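Penicillin-binding protein 2B (Streptococcus pneumoniae, PDB 2WAD) is a penicillin-binding transpeptidase that probably cross-links the peptides of adjacent glycan strands in cell-wall peptidoglycan as part of the elongasome. Local coordinates at residues L471-F482 and P504-N515. Residues are numbered along the deposited sequence; the frame is centred on the assembly and turned at random.
Unlike the reference sequence in segment 471-482: G476 (reference Glu). Unlike the reference sequence in segment 504-515: N508 (reference Ser), F512 (reference Tyr).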
ATOM      1  N   LEU A 471     -34.297   8.408   9.309  1.00 45.85           N
ATOM      2  CA  LEU A 471     -32.929   8.328   9.803  1.00 44.41           C
ATOM      3  C   LEU A 471     -31.993   7.512   8.905  1.00 45.87           C
ATOM      4  O   LEU A 471     -30.901   7.963   8.550  1.00 44.56           O
ATOM      5  CB  LEU A 471     -32.944   7.770  11.224  1.00 41.33           C
ATOM      6  CG  LEU A 471     -31.616   7.513  11.919  1.00 45.38           C
ATOM      7  CD1 LEU A 471     -30.772   8.801  11.933  1.00 45.13           C
ATOM      8  CD2 LEU A 471     -31.889   6.965  13.330  1.00 44.08           C
ATOM      9  N   GLU A 472     -32.406   6.312   8.517  1.00 45.24           N
ATOM     10  CA  GLU A 472     -31.537   5.497   7.673  1.00 45.86           C
ATOM     11  C   GLU A 472     -31.303   6.122   6.322  1.00 45.87           C
ATOM     12  O   GLU A 472     -30.186   6.088   5.786  1.00 43.75           O
ATOM     13  CB  GLU A 472     -32.100   4.091   7.492  1.00 45.87           C
ATOM     14  CG  GLU A 472     -32.025   3.295   8.786  1.00 54.75           C
ATOM     15  CD  GLU A 472     -32.295   1.822   8.565  1.00 61.20           C
ATOM     16  OE1 GLU A 472     -32.353   1.098   9.571  1.00 61.18           O
ATOM     17  OE2 GLU A 472     -32.431   1.401   7.393  1.00 70.60           O
ATOM     18  N   SER A 473     -32.392   6.660   5.781  1.00 43.65           N
ATOM     19  CA  SER A 473     -32.377   7.353   4.500  1.00 42.66           C
ATOM     20  C   SER A 473     -31.390   8.532   4.565  1.00 41.77           C
ATOM     21  O   SER A 473     -30.523   8.686   3.692  1.00 41.60           O
ATOM     22  CB  SER A 473     -33.808   7.826   4.241  1.00 42.90           C
ATOM     23  OG  SER A 473     -33.884   8.824   3.251  1.00 45.67           O
ATOM     24  N   ALA A 474     -31.516   9.327   5.625  1.00 37.87           N
ATOM     25  CA  ALA A 474     -30.687  10.502   5.866  1.00 39.33           C
ATOM     26  C   ALA A 474     -29.195  10.193   6.044  1.00 37.07           C
ATOM     27  O   ALA A 474     -28.364  10.773   5.352  1.00 38.19           O
ATOM     28  CB  ALA A 474     -31.215  11.284   7.036  1.00 36.13           C
ATOM     29  N   MET A 475     -28.873   9.247   6.925  1.00 39.46           N
ATOM     30  CA  MET A 475     -27.496   8.789   7.116  1.00 38.35           C
ATOM     31  C   MET A 475     -26.905   8.262   5.808  1.00 39.94           C
ATOM     32  O   MET A 475     -25.731   8.475   5.505  1.00 39.64           O
ATOM     33  CB  MET A 475     -27.423   7.747   8.239  1.00 34.75           C
ATOM     34  CG  MET A 475     -25.993   7.312   8.581  1.00 37.80           C
ATOM     35  SD  MET A 475     -24.930   8.636   9.213  1.00 39.34           S
ATOM     36  CE  MET A 475     -24.644   8.046  10.887  1.00 38.23           C
ATOM     37  N   GLY A 476     -27.731   7.619   4.986  1.00 40.56           N
ATOM     38  CA  GLY A 476     -27.256   7.148   3.682  1.00 39.04           C
ATOM     39  C   GLY A 476     -26.904   8.268   2.720  1.00 39.21           C
ATOM     40  O   GLY A 476     -25.933   8.182   1.954  1.00 38.11           O
ATOM     41  N   LYS A 477     -27.711   9.323   2.730  1.00 37.71           N
ATOM     42  CA  LYS A 477     -27.474  10.446   1.831  1.00 38.71           C
ATOM     43  C   LYS A 477     -26.233  11.249   2.222  1.00 39.57           C
ATOM     44  O   LYS A 477     -25.497  11.714   1.347  1.00 39.02           O
ATOM     45  CB  LYS A 477     -28.684  11.368   1.795  1.00 39.79           C
ATOM     46  CG  LYS A 477     -29.875  10.843   1.012  1.00 43.90           C
ATOM     47  CD  LYS A 477     -31.078  11.764   1.206  1.00 43.66           C
ATOM     48  CE  LYS A 477     -32.331  11.175   0.551  1.00 54.35           C
ATOM     49  NZ  LYS A 477     -33.398  12.201   0.342  1.00 52.44           N
ATOM     50  N   LEU A 478     -26.044  11.437   3.530  1.00 37.99           N
ATOM     51  CA  LEU A 478     -24.861  12.097   4.069  1.00 35.98           C
ATOM     52  C   LEU A 478     -23.610  11.311   3.698  1.00 36.13           C
ATOM     53  O   LEU A 478     -22.677  11.888   3.129  1.00 34.67           O
ATOM     54  CB  LEU A 478     -24.969  12.256   5.606  1.00 35.56           C
ATOM     55  CG  LEU A 478     -23.831  13.026   6.305  1.00 34.77           C
ATOM     56  CD1 LEU A 478     -23.865  14.544   5.968  1.00 33.37           C
ATOM     57  CD2 LEU A 478     -23.846  12.831   7.823  1.00 34.51           C
ATOM     58  N   ARG A 479     -23.596  10.009   4.016  1.00 34.22           N
ATOM     59  CA  ARG A 479     -22.436   9.159   3.760  1.00 31.58           C
ATOM     60  C   ARG A 479     -22.149   8.995   2.268  1.00 35.82           C
ATOM     61  O   ARG A 479     -21.001   8.772   1.831  1.00 34.48           O
ATOM     62  CB  ARG A 479     -22.573   7.787   4.425  1.00 34.98           C
ATOM     63  CG  ARG A 479     -22.534   7.761   5.957  1.00 31.36           C
ATOM     64  CD  ARG A 479     -22.663   6.327   6.484  1.00 29.35           C
ATOM     65  NE  ARG A 479     -22.106   6.178   7.831  1.00 34.51           N
ATOM     66  CZ  ARG A 479     -22.462   5.250   8.713  1.00 37.16           C
ATOM     67  NH1 ARG A 479     -23.393   4.345   8.402  1.00 32.55           N
ATOM     68  NH2 ARG A 479     -21.879   5.210   9.906  1.00 31.74           N
ATOM     69  N   SER A 480     -23.195   9.146   1.468  1.00 35.27           N
ATOM     70  CA  SER A 480     -23.008   9.104   0.020  1.00 35.40           C
ATOM     71  C   SER A 480     -22.268  10.328  -0.490  1.00 35.30           C
ATOM     72  O   SER A 480     -21.319  10.215  -1.286  1.00 34.94           O
ATOM     73  CB  SER A 480     -24.343   8.854  -0.708  1.00 35.76           C
ATOM     74  OG  SER A 480     -24.294   9.279  -2.059  1.00 37.66           O
ATOM     75  N   THR A 481     -22.698  11.510  -0.062  1.00 34.32           N
ATOM     76  CA  THR A 481     -21.879  12.697  -0.332  1.00 32.34           C
ATOM     77  C   THR A 481     -20.445  12.579   0.186  1.00 32.08           C
ATOM     78  O   THR A 481     -19.504  12.861  -0.541  1.00 34.77           O
ATOM     79  CB  THR A 481     -22.497  13.974   0.261  1.00 32.16           C
ATOM     80  OG1 THR A 481     -23.882  14.025  -0.104  1.00 34.41           O
ATOM     81  CG2 THR A 481     -21.760  15.202  -0.284  1.00 33.70           C
ATOM     82  N   PHE A 482     -20.265  12.229   1.459  1.00 34.41           N
ATOM     83  CA  PHE A 482     -18.924  11.965   1.992  1.00 33.41           C
ATOM     84  C   PHE A 482     -18.089  11.048   1.076  1.00 35.09           C
ATOM     85  O   PHE A 482     -16.954  11.390   0.725  1.00 34.23           O
ATOM     86  CB  PHE A 482     -19.037  11.359   3.397  1.00 35.29           C
ATOM     87  CG  PHE A 482     -19.475  12.344   4.472  1.00 33.76           C
ATOM     88  CD1 PHE A 482     -19.404  13.713   4.270  1.00 39.00           C
ATOM     89  CD2 PHE A 482     -19.938  11.896   5.694  1.00 34.31           C
ATOM     90  CE1 PHE A 482     -19.803  14.614   5.258  1.00 43.36           C
ATOM     91  CE2 PHE A 482     -20.301  12.793   6.705  1.00 42.59           C
ATOM     92  CZ  PHE A 482     -20.254  14.163   6.486  1.00 37.37           C
ATOM     93  N   PRO A 504     -19.682   2.683  11.011  1.00 39.36           N
ATOM     94  CA  PRO A 504     -20.581   1.775  11.702  1.00 39.38           C
ATOM     95  C   PRO A 504     -21.940   1.626  11.018  1.00 42.95           C
ATOM     96  O   PRO A 504     -22.611   2.620  10.703  1.00 41.90           O
ATOM     97  CB  PRO A 504     -20.686   2.364  13.108  1.00 39.32           C
ATOM     98  CG  PRO A 504     -19.474   3.346  13.231  1.00 35.63           C
ATOM     99  CD  PRO A 504     -19.278   3.837  11.839  1.00 39.47           C
ATOM    100  N   LYS A 505     -22.286   0.369  10.737  1.00 43.69           N
ATOM    101  CA  LYS A 505     -23.535   0.037  10.056  1.00 44.84           C
ATOM    102  C   LYS A 505     -24.729   0.134  10.992  1.00 42.68           C
ATOM    103  O   LYS A 505     -25.872   0.235  10.552  1.00 44.58           O
ATOM    104  CB  LYS A 505     -23.448  -1.353   9.422  1.00 43.03           C
ATOM    105  CG  LYS A 505     -22.598  -1.346   8.181  1.00 42.77           C
ATOM    106  CD  LYS A 505     -22.454  -2.717   7.563  1.00 47.16           C
ATOM    107  CE  LYS A 505     -21.490  -2.660   6.387  1.00 48.05           C
ATOM    108  NZ  LYS A 505     -20.066  -2.424   6.815  1.00 45.77           N
ATOM    109  N   GLU A 506     -24.449   0.093  12.286  1.00 42.52           N
ATOM    110  CA  GLU A 506     -25.456   0.279  13.319  1.00 44.31           C
ATOM    111  C   GLU A 506     -25.227   1.675  13.902  1.00 44.28           C
ATOM    112  O   GLU A 506     -24.084   2.010  14.249  1.00 42.01           O
ATOM    113  CB  GLU A 506     -25.217  -0.769  14.418  1.00 45.77           C
ATOM    114  CG  GLU A 506     -26.210  -0.754  15.590  1.00 54.80           C
ATOM    115  CD  GLU A 506     -25.842  -1.741  16.696  1.00 70.98           C
ATOM    116  OE1 GLU A 506     -24.642  -2.090  16.818  1.00 81.20           O
ATOM    117  OE2 GLU A 506     -26.744  -2.180  17.448  1.00 71.70           O
ATOM    118  N   TYR A 507     -26.285   2.471  14.053  1.00 43.20           N
ATOM    119  CA  TYR A 507     -26.134   3.846  14.543  1.00 44.55           C
ATOM    120  C   TYR A 507     -27.489   4.420  14.918  1.00 45.50           C
ATOM    121  O   TYR A 507     -28.505   3.954  14.416  1.00 44.91           O
ATOM    122  CB  TYR A 507     -25.513   4.750  13.461  1.00 44.63           C
ATOM    123  CG  TYR A 507     -26.289   4.647  12.175  1.00 46.51           C
ATOM    124  CD1 TYR A 507     -25.978   3.675  11.221  1.00 45.19           C
ATOM    125  CD2 TYR A 507     -27.372   5.483  11.937  1.00 44.24           C
ATOM    126  CE1 TYR A 507     -26.724   3.557  10.054  1.00 40.52           C
ATOM    127  CE2 TYR A 507     -28.120   5.369  10.780  1.00 38.99           C
ATOM    128  CZ  TYR A 507     -27.803   4.391   9.856  1.00 44.54           C
ATOM    129  OH  TYR A 507     -28.562   4.282   8.713  1.00 44.32           O
ATOM    130  N   ASN A 508     -27.499   5.458  15.757  1.00 43.96           N
ATOM    131  CA  ASN A 508     -28.716   6.182  16.091  1.00 41.65           C
ATOM    132  C   ASN A 508     -28.709   7.649  15.635  1.00 42.89           C
ATOM    133  O   ASN A 508     -27.790   8.104  14.963  1.00 39.96           O
ATOM    134  CB  ASN A 508     -28.934   6.148  17.609  1.00 43.60           C
ATOM    135  CG  ASN A 508     -27.789   6.788  18.376  1.00 45.31           C
ATOM    136  OD1 ASN A 508     -27.188   7.756  17.920  1.00 40.92           O
ATOM    137  ND2 ASN A 508     -27.475   6.241  19.540  1.00 40.96           N
ATOM    138  N   PHE A 509     -29.739   8.394  16.031  1.00 42.50           N
ATOM    139  CA  PHE A 509     -29.893   9.789  15.625  1.00 41.46           C
ATOM    140  C   PHE A 509     -28.760  10.695  16.083  1.00 41.63           C
ATOM    141  O   PHE A 509     -28.349  11.584  15.332  1.00 40.45           O
ATOM    142  CB  PHE A 509     -31.241  10.347  16.098  1.00 41.21           C
ATOM    143  CG  PHE A 509     -31.408  11.829  15.882  1.00 38.67           C
ATOM    144  CD1 PHE A 509     -31.696  12.327  14.633  1.00 35.28           C
ATOM    145  CD2 PHE A 509     -31.294  12.715  16.943  1.00 37.50           C
ATOM    146  CE1 PHE A 509     -31.839  13.697  14.438  1.00 40.35           C
ATOM    147  CE2 PHE A 509     -31.443  14.082  16.771  1.00 38.36           C
ATOM    148  CZ  PHE A 509     -31.719  14.582  15.512  1.00 38.08           C
ATOM    149  N   ALA A 510     -28.294  10.511  17.318  1.00 41.24           N
ATOM    150  CA  ALA A 510     -27.184  11.311  17.835  1.00 39.65           C
ATOM    151  C   ALA A 510     -25.913  11.085  17.006  1.00 40.30           C
ATOM    152  O   ALA A 510     -25.155  12.039  16.756  1.00 40.50           O
ATOM    153  CB  ALA A 510     -26.941  11.045  19.354  1.00 36.85           C
ATOM    154  N   ASN A 511     -25.697   9.846  16.560  1.00 37.99           N
ATOM    155  CA  ASN A 511     -24.577   9.514  15.685  1.00 40.51           C
ATOM    156  C   ASN A 511     -24.617  10.211  14.314  1.00 40.73           C
ATOM    157  O   ASN A 511     -23.600  10.706  13.829  1.00 40.03           O
ATOM    158  CB  ASN A 511     -24.492   7.998  15.452  1.00 42.40           C
ATOM    159  CG  ASN A 511     -24.257   7.186  16.733  1.00 48.27           C
ATOM    160  OD1 ASN A 511     -23.680   7.651  17.739  1.00 42.79           O
ATOM    161  ND2 ASN A 511     -24.703   5.935  16.676  1.00 35.56           N
ATOM    162  N   PHE A 512     -25.787  10.212  13.676  1.00 36.91           N
ATOM    163  CA  PHE A 512     -26.012  10.912  12.418  1.00 35.16           C
ATOM    164  C   PHE A 512     -25.634  12.381  12.564  1.00 37.00           C
ATOM    165  O   PHE A 512     -24.869  12.907  11.759  1.00 37.49           O
ATOM    166  CB  PHE A 512     -27.493  10.764  12.010  1.00 32.64           C
ATOM    167  CG  PHE A 512     -27.946  11.714  10.920  1.00 35.90           C
ATOM    168  CD1 PHE A 512     -27.465  11.612   9.624  1.00 33.69           C
ATOM    169  CD2 PHE A 512     -28.872  12.709  11.198  1.00 34.26           C
ATOM    170  CE1 PHE A 512     -27.902  12.471   8.625  1.00 37.18           C
ATOM    171  CE2 PHE A 512     -29.308  13.571  10.210  1.00 34.04           C
ATOM    172  CZ  PHE A 512     -28.822  13.474   8.924  1.00 33.54           C
ATOM    173  N   ILE A 513     -26.180  13.037  13.589  1.00 37.02           N
ATOM    174  CA  ILE A 513     -25.876  14.426  13.902  1.00 36.40           C
ATOM    175  C   ILE A 513     -24.365  14.656  14.094  1.00 37.83           C
ATOM    176  O   ILE A 513     -23.810  15.548  13.456  1.00 37.32           O
ATOM    177  CB  ILE A 513     -26.669  14.903  15.129  1.00 35.87           C
ATOM    178  CG1 ILE A 513     -28.169  14.994  14.799  1.00 35.81           C
ATOM    179  CG2 ILE A 513     -26.151  16.255  15.608  1.00 40.52           C
ATOM    180  CD1 ILE A 513     -28.507  15.865  13.547  1.00 30.53           C
ATOM    181  N   THR A 514     -23.695  13.864  14.932  1.00 37.73           N
ATOM    182  CA  THR A 514     -22.251  14.030  15.114  1.00 37.92           C
ATOM    183  C   THR A 514     -21.453  13.743  13.839  1.00 38.79           C
ATOM    184  O   THR A 514     -20.379  14.324  13.646  1.00 37.38           O
ATOM    185  CB  THR A 514     -21.654  13.181  16.266  1.00 38.19           C
ATOM    186  OG1 THR A 514     -22.018  11.801  16.100  1.00 41.98           O
ATOM    187  CG2 THR A 514     -22.131  13.704  17.655  1.00 38.07           C
ATOM    188  N   ASN A 515     -21.934  12.825  13.000  1.00 36.60           N
ATOM    189  CA  ASN A 515     -21.236  12.534  11.737  1.00 36.98           C
ATOM    190  C   ASN A 515     -21.143  13.798  10.904  1.00 33.21           C
ATOM    191  O   ASN A 515     -20.156  14.019  10.211  1.00 34.65           O
ATOM    192  CB  ASN A 515     -21.931  11.395  10.966  1.00 34.01           C
ATOM    193  CG  ASN A 515     -20.968  10.578  10.120  1.00 37.58           C
ATOM    194  OD1 ASN A 515     -19.777  10.474  10.418  1.00 31.37           O
ATOM    195  ND2 ASN A 515     -21.499   9.946   9.075  1.00 35.75           N
TER
HETATM  196  O   HOH W   1     -28.303   3.875   5.337  1.00 57.67           O
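A chi1 of -175° sends M475 CG away from the main-chain N, and bends at chi2 and chi3 then lay the thioether between the face of the Y507 ring and the edge of the F512 ring. Its CG lies over one face of the Y507 ring, 3.8 Å from the centroid in a CH-pi contact, whereas SD meets the F512 ring at its edge, 3.9 Å from F512 CD1, a Met-aromatic arrangement. The F512 ring is itself a knob in a hole formed by L471, A474, M475 and L478, and reaches A474 CB through CZ at 3.8 Å. N515 fills the next hole, between M475, L478, R479 and F482. R479, extended from CG to NE, presents NH1 and NH2 end-on to P504 O, at 3.0 and 2.8 Å, both from one face of the carbonyl plane. The helical segments 471-482 and 509-515 of the transpeptidase domain, 22° from parallel, are thus joined by a largely apolar seam that takes in the N515 amide, while the two arginine hydrogen bonds hold the loop before the second. D521, salt-bridged to R479 NH2 and bonded through its main-chain N to N515 OD1, probably helps to balance the arginine's charge, position its guanidinium and orient the buried amide.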